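Local atomic coordinates of nitrite reductase (Hyphomicrobium denitrificans, PDB entry 2DV6), a protein that probably reduces nitrite to nitric oxide at the expense of reduced cytochrome c, using bound copper ions. Residues A136-S141 with Q176-T181; T170-G175 with K213-V218. All blocks are in the same frame, centred on the assembly; numbering follows the deposited sequence.

Contact 1 (A136-S141 with Q176-T181)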
ATOM      1  N   ALA A 136     -42.156  -3.281   3.985  1.00 35.12           N
ATOM      2  CA  ALA A 136     -42.286  -4.358   4.958  1.00 35.61           C
ATOM      3  C   ALA A 136     -41.675  -3.975   6.330  1.00 35.99           C
ATOM      4  O   ALA A 136     -40.810  -3.094   6.398  1.00 35.94           O
ATOM      5  CB  ALA A 136     -41.655  -5.605   4.432  1.00 35.31           C
ATOM      6  N   GLU A 137     -42.144  -4.605   7.409  1.00 36.09           N
ATOM      7  CA  GLU A 137     -41.607  -4.313   8.749  1.00 35.91           C
ATOM      8  C   GLU A 137     -40.141  -4.767   8.786  1.00 34.95           C
ATOM      9  O   GLU A 137     -39.726  -5.671   8.006  1.00 34.08           O
ATOM     10  CB  GLU A 137     -42.415  -5.001   9.869  1.00 37.49           C
ATOM     11  CG  GLU A 137     -43.892  -4.594  10.009  1.00 41.11           C
ATOM     12  CD  GLU A 137     -44.164  -3.073  10.239  1.00 45.13           C
ATOM     13  OE1 GLU A 137     -45.197  -2.583   9.688  1.00 47.63           O
ATOM     14  OE2 GLU A 137     -43.385  -2.366  10.957  1.00 45.73           O
ATOM     15  N   MET A 138     -39.341  -4.115   9.632  1.00 33.77           N
ATOM     16  CA  MET A 138     -37.931  -4.525   9.832  1.00 32.72           C
ATOM     17  C   MET A 138     -37.935  -5.939  10.371  1.00 32.36           C
ATOM     18  O   MET A 138     -38.830  -6.288  11.144  1.00 31.99           O
ATOM     19  CB  MET A 138     -37.247  -3.633  10.855  1.00 33.37           C
ATOM     20  CG  MET A 138     -37.379  -2.145  10.574  1.00 34.67           C
ATOM     21  SD  MET A 138     -36.568  -1.194  11.862  1.00 36.93           S
ATOM     22  CE  MET A 138     -34.950  -1.409  11.236  1.00 35.76           C
ATOM     23  N   LYS A 139     -36.957  -6.755   9.972  1.00 31.29           N
ATOM     24  CA  LYS A 139     -36.858  -8.120  10.504  1.00 32.22           C
ATOM     25  C   LYS A 139     -35.416  -8.533  10.522  1.00 30.65           C
ATOM     26  O   LYS A 139     -34.593  -7.958   9.813  1.00 31.58           O
ATOM     27  CB  LYS A 139     -37.643  -9.127   9.649  1.00 33.28           C
ATOM     28  CG  LYS A 139     -37.114  -9.210   8.199  1.00 37.16           C
ATOM     29  CD  LYS A 139     -37.703 -10.428   7.443  1.00 40.07           C
ATOM     30  CE  LYS A 139     -37.187 -10.510   6.002  1.00 41.64           C
ATOM     31  NZ  LYS A 139     -35.789  -9.936   5.806  1.00 44.37           N
ATOM     32  N   SER A 140     -35.119  -9.551  11.310  1.00 28.59           N
ATOM     33  CA  SER A 140     -33.765 -10.046  11.462  1.00 27.50           C
ATOM     34  C   SER A 140     -33.850 -11.337  12.254  1.00 26.64           C
ATOM     35  O   SER A 140     -34.900 -11.693  12.737  1.00 26.24           O
ATOM     36  CB  SER A 140     -32.911  -9.023  12.236  1.00 26.45           C
ATOM     37  OG  SER A 140     -33.272  -9.028  13.602  1.00 23.97           O
ATOM     38  N   SER A 141     -32.730 -12.017  12.415  1.00 27.52           N
ATOM     39  CA  SER A 141     -32.698 -13.145  13.304  1.00 28.82           C
ATOM     40  C   SER A 141     -32.465 -12.788  14.755  1.00 28.40           C
ATOM     41  O   SER A 141     -32.223 -13.688  15.551  1.00 30.76           O
ATOM     42  CB  SER A 141     -31.604 -14.119  12.867  1.00 29.87           C
ATOM     43  OG  SER A 141     -30.376 -13.436  12.877  1.00 34.06           O
ATOM     44  N   GLN A 176     -31.822  -7.452  17.612  1.00 22.03           N
ATOM     45  CA  GLN A 176     -31.975  -6.730  16.360  1.00 22.04           C
ATOM     46  C   GLN A 176     -31.424  -5.301  16.495  1.00 21.73           C
ATOM     47  O   GLN A 176     -31.909  -4.504  17.338  1.00 19.51           O
ATOM     48  CB  GLN A 176     -33.441  -6.643  15.932  1.00 22.11           C
ATOM     49  CG  GLN A 176     -33.626  -5.883  14.602  1.00 24.34           C
ATOM     50  CD  GLN A 176     -35.021  -6.062  14.036  1.00 26.51           C
ATOM     51  OE1 GLN A 176     -35.773  -5.085  13.894  1.00 27.86           O
ATOM     52  NE2 GLN A 176     -35.389  -7.314  13.743  1.00 23.47           N
ATOM     53  N   LEU A 177     -30.474  -4.973  15.622  1.00 20.75           N
ATOM     54  CA  LEU A 177     -29.862  -3.649  15.617  1.00 21.66           C
ATOM     55  C   LEU A 177     -30.476  -2.780  14.481  1.00 22.39           C
ATOM     56  O   LEU A 177     -30.582  -1.561  14.588  1.00 22.63           O
ATOM     57  CB  LEU A 177     -28.336  -3.792  15.425  1.00 21.40           C
ATOM     58  CG  LEU A 177     -27.499  -2.508  15.126  1.00 21.43           C
ATOM     59  CD1 LEU A 177     -27.756  -1.441  16.208  1.00 20.97           C
ATOM     60  CD2 LEU A 177     -26.021  -2.858  15.090  1.00 20.48           C
ATOM     61  N   ASP A 178     -30.864  -3.421  13.387  1.00 23.17           N
ATOM     62  CA  ASP A 178     -31.459  -2.727  12.241  1.00 24.54           C
ATOM     63  C   ASP A 178     -32.066  -3.841  11.413  1.00 25.29           C
ATOM     64  O   ASP A 178     -31.881  -5.024  11.718  1.00 25.41           O
ATOM     65  CB  ASP A 178     -30.363  -2.009  11.453  1.00 25.02           C
ATOM     66  CG  ASP A 178     -30.892  -0.935  10.492  1.00 26.99           C
ATOM     67  OD1 ASP A 178     -30.022  -0.183   9.970  1.00 30.16           O
ATOM     68  OD2 ASP A 178     -32.135  -0.820  10.258  1.00 28.46           O
ATOM     69  N   ASP A 179     -32.777  -3.490  10.358  1.00 26.96           N
ATOM     70  CA  ASP A 179     -33.306  -4.492   9.440  1.00 28.02           C
ATOM     71  C   ASP A 179     -32.155  -5.389   8.972  1.00 28.22           C
ATOM     72  O   ASP A 179     -31.109  -4.895   8.511  1.00 27.51           O
ATOM     73  CB  ASP A 179     -33.936  -3.767   8.245  1.00 30.32           C
ATOM     74  CG  ASP A 179     -34.623  -4.712   7.268  1.00 32.95           C
ATOM     75  OD1 ASP A 179     -34.372  -4.566   6.038  1.00 35.78           O
ATOM     76  OD2 ASP A 179     -35.407  -5.580   7.715  1.00 32.55           O
ATOM     77  N   ASN A 180     -32.328  -6.704   9.121  1.00 28.06           N
ATOM     78  CA  ASN A 180     -31.359  -7.680   8.652  1.00 28.77           C
ATOM     79  C   ASN A 180     -29.978  -7.521   9.345  1.00 27.44           C
ATOM     80  O   ASN A 180     -28.936  -7.911   8.810  1.00 25.46           O
ATOM     81  CB  ASN A 180     -31.289  -7.619   7.110  1.00 32.99           C
ATOM     82  CG  ASN A 180     -30.596  -8.828   6.485  1.00 36.37           C
ATOM     83  OD1 ASN A 180     -30.388  -9.858   7.138  1.00 41.77           O
ATOM     84  ND2 ASN A 180     -30.224  -8.706   5.206  1.00 39.81           N
ATOM     85  N   THR A 181     -29.976  -6.907  10.532  1.00 25.75           N
ATOM     86  CA  THR A 181     -28.708  -6.680  11.246  1.00 24.99           C
ATOM     87  C   THR A 181     -28.806  -6.859  12.749  1.00 24.38           C
ATOM     88  O   THR A 181     -29.788  -6.446  13.393  1.00 24.46           O
ATOM     89  CB  THR A 181     -27.883  -5.450  10.682  1.00 25.33           C
ATOM     90  OG1 THR A 181     -27.282  -4.679  11.727  1.00 28.47           O
ATOM     91  CG2 THR A 181     -28.702  -4.583   9.827  1.00 21.72           C
TER
HETATM   92  O   HOH W   1     -37.678  -5.947   6.348  1.00 31.03           O
HETATM   93  O   HOH W   2     -38.708  -5.320  13.762  1.00 30.12           O
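S140, K139 and M138 dock on Q176, D179 and N180 in a surface contact between a linker and a hairpin end. The linker segment 136-141 lies between strand 125-131 and strand 163-178. K139 joins the two segments through its backbone. Its N gives a bond to D179 OD2 at 3.0 Å, met nearly along the C-O axis. Its O takes the N-H of N180 at 2.7 Å. D179 CG lies anti to its backbone N (chi1 -175°), which puts the carboxylate where OD2 can meet K139 N and a water that also donates to E137 O. Next along the linker, the extended Q176 chain brings NE2 to S140 OG, 2.7 Å away, with OG near the amide plane. Q176 OE1 takes a water that also donates to M138 O. An alanine in place of Q176 would probably leave S140 OG without this amide donor and that water without its side-chain acceptor. M138 bends at chi3 (80°), which sets CE tightly against D178 OD2, at 3.0 Å. That same oxygen accepts from D179 N. R337 binds A136 O, and S331 binds Q176 O. The linker thus runs over a type II beta turn, D178 to T181, beside a classic beta bulge of L177 and D178 opposite T181, where a beta hairpin turns back.

Contact 2 (T170-G175 with K213-V218); sequences TVEVKG and KDSLMV
D214, S215, L216 and M217 pass in turn along the carboxylate of E172, which reaches out from strand 163-178 into the loop after strand 204-211. The CG of E172 lies anti to its carbonyl carbon (chi1 -50°), and the extended chain beyond it carries the carboxylate to the loop. D214 comes first and meets the strand through solvent. Its O shares one water with E172 OE2. A second water donates to E172 O and only weakly to D214 O. These waters have other acceptors in reach as well.

S215 follows. Its CB packs on E172 OE1 at 3.5 Å. Its OG turns back to the strand and accepts a hydrogen bond from a water, 2.8 Å from OG, that in turn accepts from E172 N. The strongest direct partner of OG is N211 OD1; N211 ND2 also holds M217 O.

L216 presents its N-H to E172 OE2, with N and OE2 2.8 Å apart. The bond is fairly straight (166°), but the donor stands above the carboxylate plane, 37° out of it. M217 N then donates to E172 OE1 at 3.0 Å, on the syn lone pair of that oxygen. M217 CB also lies against OE1, at 3.4 Å. On a second subunit, S88 packs against L216 and R87 against M217.

E172 OE1 has a further partner, NE2 of H219, which is a ligand of the copper that C260, H268 and M273 also bind. T170, two residues before E172, touches H219 and M273. E172 is therefore a second-shell residue of this copper site. Two backbone N-H groups fix its carboxylate, which probably helps to orient the imidazole. Its negative charge would probably polarise the H219 ring and so could influence the copper.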
ATOM      1  N   THR A 170     -29.363  -9.440  34.525  1.00 22.40           N
ATOM      2  CA  THR A 170     -28.429  -9.055  33.453  1.00 22.52           C
ATOM      3  C   THR A 170     -28.358 -10.181  32.435  1.00 22.76           C
ATOM      4  O   THR A 170     -28.051 -11.325  32.775  1.00 23.32           O
ATOM      5  CB  THR A 170     -27.038  -8.656  33.979  1.00 21.97           C
ATOM      6  OG1 THR A 170     -26.483  -9.732  34.762  1.00 20.68           O
ATOM      7  CG2 THR A 170     -27.177  -7.427  34.873  1.00 19.62           C
ATOM      8  N   VAL A 171     -28.755  -9.868  31.201  1.00 23.16           N
ATOM      9  CA  VAL A 171     -28.786 -10.864  30.136  1.00 23.70           C
ATOM     10  C   VAL A 171     -28.059 -10.391  28.876  1.00 22.92           C
ATOM     11  O   VAL A 171     -28.290  -9.283  28.412  1.00 22.36           O
ATOM     12  CB  VAL A 171     -30.259 -11.470  29.857  1.00 25.23           C
ATOM     13  CG1 VAL A 171     -31.313 -10.801  30.626  1.00 27.21           C
ATOM     14  CG2 VAL A 171     -30.636 -11.480  28.413  1.00 25.96           C
ATOM     15  N   GLU A 172     -27.201 -11.271  28.349  1.00 22.03           N
ATOM     16  CA  GLU A 172     -26.534 -11.116  27.063  1.00 21.81           C
ATOM     17  C   GLU A 172     -27.351 -11.836  25.982  1.00 22.25           C
ATOM     18  O   GLU A 172     -27.639 -13.020  26.090  1.00 21.82           O
ATOM     19  CB  GLU A 172     -25.088 -11.642  27.139  1.00 20.72           C
ATOM     20  CG  GLU A 172     -24.316 -11.064  28.376  1.00 20.12           C
ATOM     21  CD  GLU A 172     -23.023 -11.805  28.695  1.00 19.79           C
ATOM     22  OE1 GLU A 172     -22.379 -11.452  29.690  1.00 20.41           O
ATOM     23  OE2 GLU A 172     -22.622 -12.725  27.950  1.00 20.49           O
ATOM     24  N   VAL A 173     -27.743 -11.103  24.940  1.00 21.88           N
ATOM     25  CA  VAL A 173     -28.695 -11.623  23.993  1.00 22.30           C
ATOM     26  C   VAL A 173     -28.377 -11.103  22.585  1.00 23.26           C
ATOM     27  O   VAL A 173     -28.024  -9.932  22.408  1.00 23.20           O
ATOM     28  CB  VAL A 173     -30.149 -11.217  24.419  1.00 22.66           C
ATOM     29  CG1 VAL A 173     -30.299  -9.715  24.566  1.00 19.50           C
ATOM     30  CG2 VAL A 173     -31.179 -11.765  23.459  1.00 21.91           C
ATOM     31  N   LYS A 174     -28.499 -11.970  21.592  1.00 23.65           N
ATOM     32  CA  LYS A 174     -28.436 -11.527  20.200  1.00 24.91           C
ATOM     33  C   LYS A 174     -29.676 -10.708  19.882  1.00 24.10           C
ATOM     34  O   LYS A 174     -30.782 -11.250  19.867  1.00 24.78           O
ATOM     35  CB  LYS A 174     -28.334 -12.727  19.258  1.00 26.28           C
ATOM     36  CG  LYS A 174     -28.327 -12.344  17.763  1.00 29.15           C
ATOM     37  CD  LYS A 174     -28.543 -13.615  16.966  1.00 32.95           C
ATOM     38  CE  LYS A 174     -28.382 -13.379  15.496  1.00 35.21           C
ATOM     39  NZ  LYS A 174     -28.326 -14.714  14.826  1.00 38.19           N
ATOM     40  N   GLY A 175     -29.485  -9.414  19.633  1.00 22.18           N
ATOM     41  CA  GLY A 175     -30.587  -8.503  19.409  1.00 22.70           C
ATOM     42  C   GLY A 175     -30.633  -7.930  18.002  1.00 22.54           C
ATOM     43  O   GLY A 175     -29.601  -7.886  17.283  1.00 22.46           O
ATOM     44  N   LYS A 213     -27.381 -17.310  34.027  1.00 29.63           N
ATOM     45  CA  LYS A 213     -26.326 -18.328  34.004  1.00 29.64           C
ATOM     46  C   LYS A 213     -25.566 -18.523  32.690  1.00 29.32           C
ATOM     47  O   LYS A 213     -24.429 -19.025  32.708  1.00 28.28           O
ATOM     48  CB  LYS A 213     -26.864 -19.667  34.496  1.00 31.23           C
ATOM     49  CG  LYS A 213     -27.864 -20.304  33.588  1.00 34.09           C
ATOM     50  CD  LYS A 213     -28.048 -21.713  34.130  1.00 35.43           C
ATOM     51  CE  LYS A 213     -29.220 -22.408  33.560  1.00 35.30           C
ATOM     52  NZ  LYS A 213     -29.121 -23.799  34.129  1.00 37.35           N
ATOM     53  N   ASP A 214     -26.180 -18.124  31.570  1.00 28.83           N
ATOM     54  CA  ASP A 214     -25.524 -18.165  30.249  1.00 28.64           C
ATOM     55  C   ASP A 214     -24.674 -16.919  29.930  1.00 26.80           C
ATOM     56  O   ASP A 214     -24.090 -16.831  28.871  1.00 26.34           O
ATOM     57  CB  ASP A 214     -26.566 -18.448  29.146  1.00 30.18           C
ATOM     58  CG  ASP A 214     -27.302 -19.781  29.376  1.00 31.76           C
ATOM     59  OD1 ASP A 214     -26.708 -20.678  29.994  1.00 33.40           O
ATOM     60  OD2 ASP A 214     -28.449 -19.957  28.944  1.00 33.38           O
ATOM     61  N   SER A 215     -24.602 -15.969  30.853  1.00 25.52           N
ATOM     62  CA  SER A 215     -23.796 -14.785  30.634  1.00 25.36           C
ATOM     63  C   SER A 215     -22.321 -15.208  30.631  1.00 25.37           C
ATOM     64  O   SER A 215     -21.930 -16.036  31.434  1.00 25.13           O
ATOM     65  CB  SER A 215     -24.059 -13.725  31.697  1.00 23.78           C
ATOM     66  OG  SER A 215     -25.346 -13.141  31.520  1.00 24.86           O
ATOM     67  N   LEU A 216     -21.518 -14.658  29.719  1.00 24.89           N
ATOM     68  CA  LEU A 216     -20.071 -14.864  29.771  1.00 25.01           C
ATOM     69  C   LEU A 216     -19.427 -13.966  30.808  1.00 24.81           C
ATOM     70  O   LEU A 216     -18.368 -14.298  31.354  1.00 25.83           O
ATOM     71  CB  LEU A 216     -19.407 -14.585  28.418  1.00 25.51           C
ATOM     72  CG  LEU A 216     -19.813 -15.449  27.218  1.00 27.76           C
ATOM     73  CD1 LEU A 216     -18.939 -15.145  26.002  1.00 27.66           C
ATOM     74  CD2 LEU A 216     -19.730 -16.926  27.557  1.00 27.69           C
ATOM     75  N   MET A 217     -20.033 -12.805  31.045  1.00 23.05           N
ATOM     76  CA  MET A 217     -19.333 -11.738  31.757  1.00 23.00           C
ATOM     77  C   MET A 217     -19.936 -11.601  33.137  1.00 22.38           C
ATOM     78  O   MET A 217     -21.121 -11.872  33.324  1.00 22.25           O
ATOM     79  CB  MET A 217     -19.485 -10.381  31.020  1.00 23.22           C
ATOM     80  CG  MET A 217     -19.084 -10.410  29.559  1.00 24.60           C
ATOM     81  SD  MET A 217     -17.380 -10.993  29.395  1.00 27.52           S
ATOM     82  CE  MET A 217     -17.183 -10.953  27.587  1.00 25.26           C
ATOM     83  N   VAL A 218     -19.152 -11.116  34.084  1.00 22.20           N
ATOM     84  CA  VAL A 218     -19.787 -10.532  35.247  1.00 22.92           C
ATOM     85  C   VAL A 218     -20.478  -9.204  34.926  1.00 23.63           C
ATOM     86  O   VAL A 218     -20.053  -8.483  33.999  1.00 24.30           O
ATOM     87  CB  VAL A 218     -18.916 -10.524  36.555  1.00 22.99           C
ATOM     88  CG1 VAL A 218     -17.664 -11.379  36.449  1.00 23.39           C
ATOM     89  CG2 VAL A 218     -18.743  -9.141  37.214  1.00 21.64           C
TER
HETATM   90  O   HOH W   3     -23.726 -15.054  26.709  1.00 22.79           O
HETATM   91  O   HOH W   4     -27.180 -13.889  29.494  1.00 24.74           O
HETATM   92  O   HOH W   5     -26.325 -15.283  26.989  1.00 28.01           O

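How the contacts relate
The two contacts lie about 21 Å apart, centre to centre, and share strand 163-178. Contact 2 uses residues 170-175 of it, and contact 1 takes over at Q176, near the strand's end. Along the chain the segments alternate: 136-141, 170-175, 176-181, then 213-218. The contacts also touch, as S141 OG bonds to K174 NZ at 3.1 Å. One strand therefore links two settings. At its end, contact 1 fastens the linker that follows the last strand of the N-terminal copper-binding region. Further back, contact 2 reaches the surroundings of the copper bound by H219. Contact 1 itself lies away from the annotated sites.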